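Local atomic coordinates of glucose-6-phosphate isomerase (Plasmodium falciparum, PDB entry 3QKI), a protein that probably catalyses the interconversion of alpha-D-glucose 6-phosphate and beta-D-fructose 6-phosphate, the second step of glycolysis. Residues I481-T484 with Y485-K489; N495-S498 with P499-T503; T41-L44 with K45-L48. All coordinates share one frame; numbering follows the deposited sequence. Where two conformers were deposited one is given.

Contact 1 of 3, residues I481-T484 with Y485-K489; sequences IGKT and YEQVK
Thr-484 and Gln-487 grip each other in both directions at the start of helix 485-495. The amide N of Thr-484 donates to Gln-487 OE1 over 2.8 Å, and the bond is nearly straight at its hydrogen (168°), although the donor stands above the plane of the side-chain amide instead of within it. In return, Gln-487 N reaches Thr-484 OG1 at 3.2 Å. With chi1 at 72°, OG1 sits between the backbone N and the carbonyl carbon of its own residue, which turns the hydroxyl to this first-turn N-H. A further, weak bond runs from OG1 to OE1 (3.3 Å). Thr-484 is thus the N-cap, and the reciprocal pair is a capping box, with glutamine in the place where a glutamate often serves. The helix proper opens with Val-488 N on Thr-484 O at 3.0 Å. Behind the box, the Gln-487 amide is held at its other atom too: water 2 accepts from NE2 and donates to Gly-482 O, linking the amide to the turn that ends helix 464-481, where Gly-482 has positive phi. Lys-483 lies across the first turn on its methylenes, CG meeting Gln-487 CB at 3.7 Å and Val-488 CG2 at 3.9 Å. Bends at chi3 and chi4 turn its ammonium in over Gln-487 CB, where NZ forms a salt bridge with Glu-491.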
loop_
_atom_site.group_PDB
_atom_site.type_symbol
_atom_site.label_atom_id
_atom_site.label_comp_id
_atom_site.label_asym_id
_atom_site.label_seq_id
_atom_site.Cartn_x
_atom_site.Cartn_y
_atom_site.Cartn_z
ATOM N N ILE A 481 -25.941 -4.348 3.626
ATOM C CA ILE A 481 -27.259 -3.820 4.024
ATOM C C ILE A 481 -27.489 -2.314 3.932
ATOM O O ILE A 481 -28.608 -1.880 3.664
ATOM C CB ILE A 481 -27.748 -4.456 5.379
ATOM C CG1 ILE A 481 -27.068 -3.796 6.601
ATOM C CG2 ILE A 481 -27.561 -6.005 5.378
ATOM C CD1 ILE A 481 -27.724 -4.050 7.969
ATOM N N GLY A 482 -26.454 -1.522 4.189
ATOM C CA GLY A 482 -26.583 -0.077 4.163
ATOM C C GLY A 482 -27.558 0.433 5.216
ATOM O O GLY A 482 -27.811 -0.237 6.223
ATOM N N LYS A 483 -28.082 1.628 5.006
ATOM C CA LYS A 483 -29.017 2.283 5.907
ATOM C C LYS A 483 -29.827 3.273 5.069
ATOM O O LYS A 483 -29.284 4.253 4.564
ATOM C CB LYS A 483 -28.258 2.990 7.030
ATOM C CG LYS A 483 -29.184 3.736 7.993
ATOM C CD LYS A 483 -28.414 4.378 9.116
ATOM C CE LYS A 483 -28.667 3.646 10.395
ATOM N NZ LYS A 483 -30.011 3.948 10.949
ATOM N N THR A 484 -31.128 2.999 4.912
ATOM C CA THR A 484 -32.022 3.793 4.065
ATOM C C THR A 484 -32.305 5.179 4.609
ATOM O O THR A 484 -32.120 5.432 5.800
ATOM C CB THR A 484 -33.350 3.062 3.852
ATOM O OG1 THR A 484 -34.101 3.105 5.061
ATOM C CG2 THR A 484 -33.181 1.597 3.382
ATOM N N TYR A 485 -32.810 6.054 3.746
ATOM C CA TYR A 485 -33.216 7.402 4.143
ATOM C C TYR A 485 -34.236 7.343 5.272
ATOM O O TYR A 485 -34.148 8.143 6.201
ATOM C CB TYR A 485 -33.781 8.171 2.945
ATOM C CG TYR A 485 -34.173 9.586 3.289
ATOM C CD1 TYR A 485 -33.215 10.595 3.369
ATOM C CD2 TYR A 485 -35.500 9.916 3.568
ATOM C CE1 TYR A 485 -33.567 11.902 3.704
ATOM C CE2 TYR A 485 -35.864 11.225 3.914
ATOM C CZ TYR A 485 -34.896 12.218 3.955
ATOM O OH TYR A 485 -35.247 13.509 4.282
ATOM N N GLU A 486 -35.194 6.394 5.210
ATOM C CA GLU A 486 -36.184 6.281 6.290
ATOM C C GLU A 486 -35.592 5.841 7.632
ATOM O O GLU A 486 -36.088 6.293 8.671
ATOM C CB GLU A 486 -37.410 5.453 5.885
ATOM C CG GLU A 486 -38.364 6.198 4.941
ATOM C CD GLU A 486 -38.936 7.518 5.440
ATOM O OE1 GLU A 486 -39.347 7.592 6.618
ATOM O OE2 GLU A 486 -38.967 8.489 4.653
ATOM N N GLN A 487 -34.522 4.990 7.625
ATOM C CA GLN A 487 -33.850 4.565 8.871
ATOM C C GLN A 487 -33.093 5.771 9.466
ATOM O O GLN A 487 -33.096 5.963 10.684
ATOM C CB GLN A 487 -32.860 3.414 8.635
ATOM C CG GLN A 487 -33.496 2.091 8.271
ATOM C CD GLN A 487 -32.453 1.107 7.809
ATOM O OE1 GLN A 487 -32.163 0.986 6.618
ATOM N NE2 GLN A 487 -31.824 0.427 8.759
ATOM N N VAL A 488 -32.469 6.579 8.594
ATOM C CA VAL A 488 -31.758 7.817 8.944
ATOM C C VAL A 488 -32.771 8.818 9.564
ATOM O O VAL A 488 -32.493 9.404 10.609
ATOM C CB VAL A 488 -31.043 8.410 7.689
ATOM C CG1 VAL A 488 -30.580 9.852 7.923
ATOM C CG2 VAL A 488 -29.873 7.519 7.251
ATOM N N LYS A 489 -33.951 8.968 8.924
ATOM C CA LYS A 489 -35.019 9.864 9.364
ATOM C C LYS A 489 -35.562 9.432 10.740
ATOM O O LYS A 489 -35.809 10.295 11.595
ATOM C CB LYS A 489 -36.131 9.908 8.309
ATOM C CG LYS A 489 -37.116 11.040 8.485
ATOM C CD LYS A 489 -38.166 11.047 7.381
ATOM C CE LYS A 489 -39.205 12.115 7.648
ATOM N NZ LYS A 489 -40.376 12.010 6.741
HETATM O O HOH W 1 -30.873 -1.332 5.408
HETATM O O HOH W 2 -29.032 -0.678 8.656
#

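Contact 2 of 3, residues N495-S498 with P499-T503; sequences NKMS and PELLT
Ser-498 meets the turn that follows it through two acceptor-donor pairs, one of backbone and one of side chain. Its carbonyl O receives Leu-501 N at 3.1 Å, an i to i+3 bond. The next bond of the same spacing, Leu-502 N to Pro-499 O, is longer at 3.3 Å. Two successive bonds of this kind identify 499-503 as a 3-10 segment, begun by a proline whose N has no hydrogen to give.

The side-chain pair is Ser-498 OG donating to Glu-500 OE1 over 2.8 Å. The carboxylate oxygen is approached on its syn side, 25° out of the carboxylate plane, while OE2 lies slightly farther from the hydroxyl. Two torsions of Glu-500 produce this: CG sits between its own N and carbonyl carbon (chi1 73°), and the bend at chi2 (-80°) turns the carboxylate back to the serine instead of outward. On the preceding side, Met-497 N donates to Asn-492 OD1, tying the loop to helix 485-495. At the far end, Thr-503 OG1 is hydrogen-bonded to Asn-408 O of the second subunit.

Met-497 supplies the apolar part. Its extended chain crosses Leu-501 at about a right angle, CE coming to 3.7 Å from Leu-501 CB, and SD stands 4.2 Å from Leu-502 CD2. Met-497 and Leu-501 also pack on Thr-106 and Asn-408 of the second subunit, respectively. The hydroxyl bond would probably steady the Glu-500 carboxylate and lessen its freedom to turn, so that a short turn at the subunit boundary combines local polar closure with an apolar side made by methionine and leucines.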
loop_
_atom_site.group_PDB
_atom_site.type_symbol
_atom_site.label_atom_id
_atom_site.label_comp_id
_atom_site.label_asym_id
_atom_site.label_seq_id
_atom_site.Cartn_x
_atom_site.Cartn_y
_atom_site.Cartn_z
ATOM N N ASN A 495 -32.003 12.797 17.302
ATOM C CA ASN A 495 -30.841 13.643 16.995
ATOM C C ASN A 495 -31.228 15.069 16.648
ATOM O O ASN A 495 -30.521 16.008 17.019
ATOM C CB ASN A 495 -30.008 13.042 15.852
ATOM C CG ASN A 495 -29.415 11.675 16.115
ATOM O OD1 ASN A 495 -29.342 11.184 17.252
ATOM N ND2 ASN A 495 -28.954 11.038 15.059
ATOM N N LYS A 496 -32.318 15.225 15.893
ATOM C CA LYS A 496 -32.830 16.522 15.469
ATOM C C LYS A 496 -31.831 17.358 14.656
ATOM O O LYS A 496 -31.731 18.570 14.819
ATOM C CB LYS A 496 -33.509 17.284 16.636
ATOM C CG LYS A 496 -34.748 16.537 17.154
ATOM C CD LYS A 496 -35.413 17.230 18.315
ATOM C CE LYS A 496 -36.332 16.302 19.089
ATOM N NZ LYS A 496 -37.533 15.878 18.307
ATOM N N MET A 497 -31.106 16.700 13.744
ATOM C CA MET A 497 -30.205 17.390 12.814
ATOM C C MET A 497 -31.150 18.088 11.815
ATOM O O MET A 497 -32.292 17.641 11.629
ATOM C CB MET A 497 -29.316 16.351 12.083
ATOM C CG MET A 497 -28.251 16.959 11.166
ATOM S SD MET A 497 -27.532 15.692 10.080
ATOM C CE MET A 497 -26.009 16.457 9.650
ATOM N N SER A 498 -30.708 19.173 11.201
ATOM C CA SER A 498 -31.525 19.873 10.206
ATOM C C SER A 498 -31.931 18.866 9.109
ATOM O O SER A 498 -31.066 18.158 8.581
ATOM C CB SER A 498 -30.771 21.061 9.625
ATOM O OG SER A 498 -31.712 22.010 9.152
ATOM N N PRO A 499 -33.246 18.679 8.859
ATOM C CA PRO A 499 -33.675 17.599 7.940
ATOM C C PRO A 499 -33.108 17.567 6.527
ATOM O O PRO A 499 -32.976 16.480 5.953
ATOM C CB PRO A 499 -35.207 17.634 7.995
ATOM C CG PRO A 499 -35.551 18.942 8.620
ATOM C CD PRO A 499 -34.396 19.366 9.476
ATOM N N GLU A 500 -32.719 18.729 5.977
ATOM C CA GLU A 500 -32.165 18.740 4.617
ATOM C C GLU A 500 -30.797 18.045 4.525
ATOM O O GLU A 500 -30.411 17.596 3.447
ATOM C CB GLU A 500 -32.141 20.157 4.009
ATOM C CG GLU A 500 -31.070 21.071 4.590
ATOM C CD GLU A 500 -31.360 21.737 5.924
ATOM O OE1 GLU A 500 -32.440 21.481 6.509
ATOM O OE2 GLU A 500 -30.494 22.517 6.384
ATOM N N LEU A 501 -30.100 17.913 5.662
ATOM C CA LEU A 501 -28.781 17.278 5.716
ATOM C C LEU A 501 -28.825 15.746 5.787
ATOM O O LEU A 501 -27.784 15.119 5.635
ATOM C CB LEU A 501 -27.969 17.864 6.906
ATOM C CG LEU A 501 -27.751 19.408 6.927
ATOM C CD1 LEU A 501 -27.152 19.854 8.238
ATOM C CD2 LEU A 501 -26.870 19.888 5.781
ATOM N N LEU A 502 -30.007 15.135 6.021
ATOM C CA LEU A 502 -30.138 13.676 6.189
ATOM C C LEU A 502 -29.607 12.782 5.057
ATOM O O LEU A 502 -29.164 11.656 5.317
ATOM C CB LEU A 502 -31.558 13.276 6.630
ATOM C CG LEU A 502 -32.064 13.856 7.971
ATOM C CD1 LEU A 502 -33.420 13.273 8.318
ATOM C CD2 LEU A 502 -31.059 13.600 9.133
ATOM N N THR A 503 -29.617 13.288 3.825
ATOM C CA THR A 503 -29.121 12.595 2.626
ATOM C C THR A 503 -27.641 12.187 2.790
ATOM O O THR A 503 -27.256 11.109 2.354
ATOM C CB THR A 503 -29.326 13.473 1.383
ATOM O OG1 THR A 503 -28.866 14.799 1.648
ATOM C CG2 THR A 503 -30.763 13.494 0.915
#

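Contact 3 of 3, residues T41-L44 with K45-L48; sequences TKDL and KDYL
This is a local contact at the N-terminal end of the short helix 44-47, where the loop from helix 27-39 turns into it; Leu-44 and Asp-43 meet the first turn through their carbonyls, and Tyr-47 folds back toward Lys-42 and Leu-44. Asp-43 O takes Tyr-47 N at 3.3 Å and a weak second bond from Asp-46 N. Leu-44 O then takes Leu-48 N at 2.8 Å, continuing the i to i+4 pattern. Asp-43 occupies the N-cap position, yet its carboxylate makes no capping bond: OD1 is instead bonded to Asn-510 ND2, and the same asparagine's OD1 receives Leu-44 N. The helix start is therefore tied to the loop before strand 513-518.

The Asp-43 and Asp-46 carboxylates lie side by side, planes 26° apart, with the two OD2 atoms at 4.0 Å. Water 3 donates to both of these oxygens, and water 4 accepts from Asp-43 N while donating to Asp-46 OD2, which should ease the meeting of like charges. Lys-45 NZ stands 4.6 Å from Asp-43 OD2, beyond a salt bridge, but may offset some of that charge.

At the other flank Lys-42 crosses Tyr-47 at about a right angle. The bend at chi3 (71°) brings CE to 3.3 Å from the phenol OH, approaching the ring obliquely, while that OH is hydrogen-bonded to Glu-39. Leu-44 CD2 reaches the ring edge, 4.3 Å from Tyr-47 CD2, and Leu-44 also packs on Ala-480 of helix 464-481.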
loop_
_atom_site.group_PDB
_atom_site.type_symbol
_atom_site.label_atom_id
_atom_site.label_comp_id
_atom_site.label_asym_id
_atom_site.label_seq_id
_atom_site.Cartn_x
_atom_site.Cartn_y
_atom_site.Cartn_z
ATOM N N THR A 41 -31.381 -5.040 -9.597
ATOM C CA THR A 41 -32.666 -4.621 -9.009
ATOM C C THR A 41 -32.938 -5.350 -7.689
ATOM O O THR A 41 -33.976 -5.134 -7.095
ATOM C CB THR A 41 -33.833 -4.839 -10.001
ATOM O OG1 THR A 41 -34.134 -6.234 -10.097
ATOM C CG2 THR A 41 -33.563 -4.252 -11.376
ATOM N N LYS A 42 -32.019 -6.220 -7.249
ATOM C CA LYS A 42 -32.166 -7.021 -6.035
ATOM C C LYS A 42 -31.240 -6.571 -4.923
ATOM O O LYS A 42 -30.101 -6.158 -5.180
ATOM C CB LYS A 42 -32.001 -8.509 -6.354
ATOM C CG LYS A 42 -33.080 -9.028 -7.327
ATOM C CD LYS A 42 -33.100 -10.545 -7.518
ATOM C CE LYS A 42 -33.615 -11.337 -6.326
ATOM N NZ LYS A 42 -34.999 -10.959 -5.922
ATOM N N ASP A 43 -31.740 -6.624 -3.674
ATOM C CA ASP A 43 -30.968 -6.178 -2.520
ATOM C C ASP A 43 -30.307 -7.310 -1.777
ATOM O O ASP A 43 -30.965 -8.325 -1.491
ATOM C CB ASP A 43 -31.834 -5.343 -1.552
ATOM C CG ASP A 43 -32.323 -4.024 -2.117
ATOM O OD1 ASP A 43 -31.597 -3.422 -2.958
ATOM O OD2 ASP A 43 -33.420 -3.572 -1.705
ATOM N N LEU A 44 -29.011 -7.108 -1.404
ATOM C CA LEU A 44 -28.264 -8.083 -0.613
ATOM C C LEU A 44 -28.946 -8.356 0.713
ATOM O O LEU A 44 -28.968 -9.512 1.140
ATOM C CB LEU A 44 -26.801 -7.641 -0.383
ATOM C CG LEU A 44 -25.854 -7.722 -1.585
ATOM C CD1 LEU A 44 -24.460 -7.236 -1.222
ATOM C CD2 LEU A 44 -25.788 -9.146 -2.138
ATOM N N LYS A 45 -29.548 -7.308 1.352
ATOM C CA LYS A 45 -30.273 -7.484 2.620
ATOM C C LYS A 45 -31.367 -8.553 2.532
ATOM O O LYS A 45 -31.554 -9.315 3.478
ATOM C CB LYS A 45 -30.808 -6.154 3.200
ATOM C CG LYS A 45 -31.848 -5.424 2.358
ATOM C CD LYS A 45 -32.180 -4.063 2.973
ATOM C CE LYS A 45 -32.699 -3.114 1.928
ATOM N NZ LYS A 45 -32.763 -1.735 2.448
ATOM N N ASP A 46 -32.052 -8.643 1.381
ATOM C CA ASP A 46 -33.092 -9.650 1.172
ATOM C C ASP A 46 -32.490 -11.016 0.981
ATOM O O ASP A 46 -32.914 -11.949 1.657
ATOM C CB ASP A 46 -34.048 -9.255 0.046
ATOM C CG ASP A 46 -34.861 -8.036 0.406
ATOM O OD1 ASP A 46 -35.469 -8.021 1.522
ATOM O OD2 ASP A 46 -34.876 -7.087 -0.388
ATOM N N TYR A 47 -31.407 -11.114 0.171
ATOM C CA TYR A 47 -30.687 -12.373 -0.048
ATOM C C TYR A 47 -30.154 -12.951 1.270
ATOM O O TYR A 47 -30.226 -14.163 1.481
ATOM C CB TYR A 47 -29.512 -12.164 -1.026
ATOM C CG TYR A 47 -29.847 -12.245 -2.501
ATOM C CD1 TYR A 47 -30.707 -13.223 -2.990
ATOM C CD2 TYR A 47 -29.196 -11.436 -3.426
ATOM C CE1 TYR A 47 -30.973 -13.337 -4.355
ATOM C CE2 TYR A 47 -29.438 -11.553 -4.789
ATOM C CZ TYR A 47 -30.342 -12.492 -5.251
ATOM O OH TYR A 47 -30.610 -12.590 -6.597
ATOM N N LEU A 48 -29.639 -12.075 2.163
ATOM C CA LEU A 48 -29.081 -12.482 3.458
ATOM C C LEU A 48 -30.094 -13.025 4.487
ATOM O O LEU A 48 -29.683 -13.507 5.542
ATOM C CB LEU A 48 -28.135 -11.415 4.062
ATOM C CG LEU A 48 -26.884 -11.131 3.203
ATOM C CD1 LEU A 48 -26.328 -9.766 3.491
ATOM C CD2 LEU A 48 -25.835 -12.255 3.293
HETATM O O HOH W 3 -35.771 -4.736 -0.103
HETATM O O HOH W 4 -34.552 -7.360 -3.080
#

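How the contacts relate
Contacts 1 and 2 lie at the surface, whereas contact 3 is partly buried. The first two share helix 485-495: its start belongs to contact 1, its end leads into contact 2, and Leu-502 packs back on Tyr-485 and Val-488. Contact 1 also meets contact 3, with Thr-484 CG2 3.5 Å from Lys-45 NZ, but contacts 2 and 3 stay about 14 Å apart at their nearest atoms. Both helix starts have an N-cap residue, yet only the threonine of contact 1 caps with its side chain; the aspartate of contact 3 instead bonds Asn-510 through its carboxylate. Contact 2 uses 3-10 bonding. All three reach the second subunit.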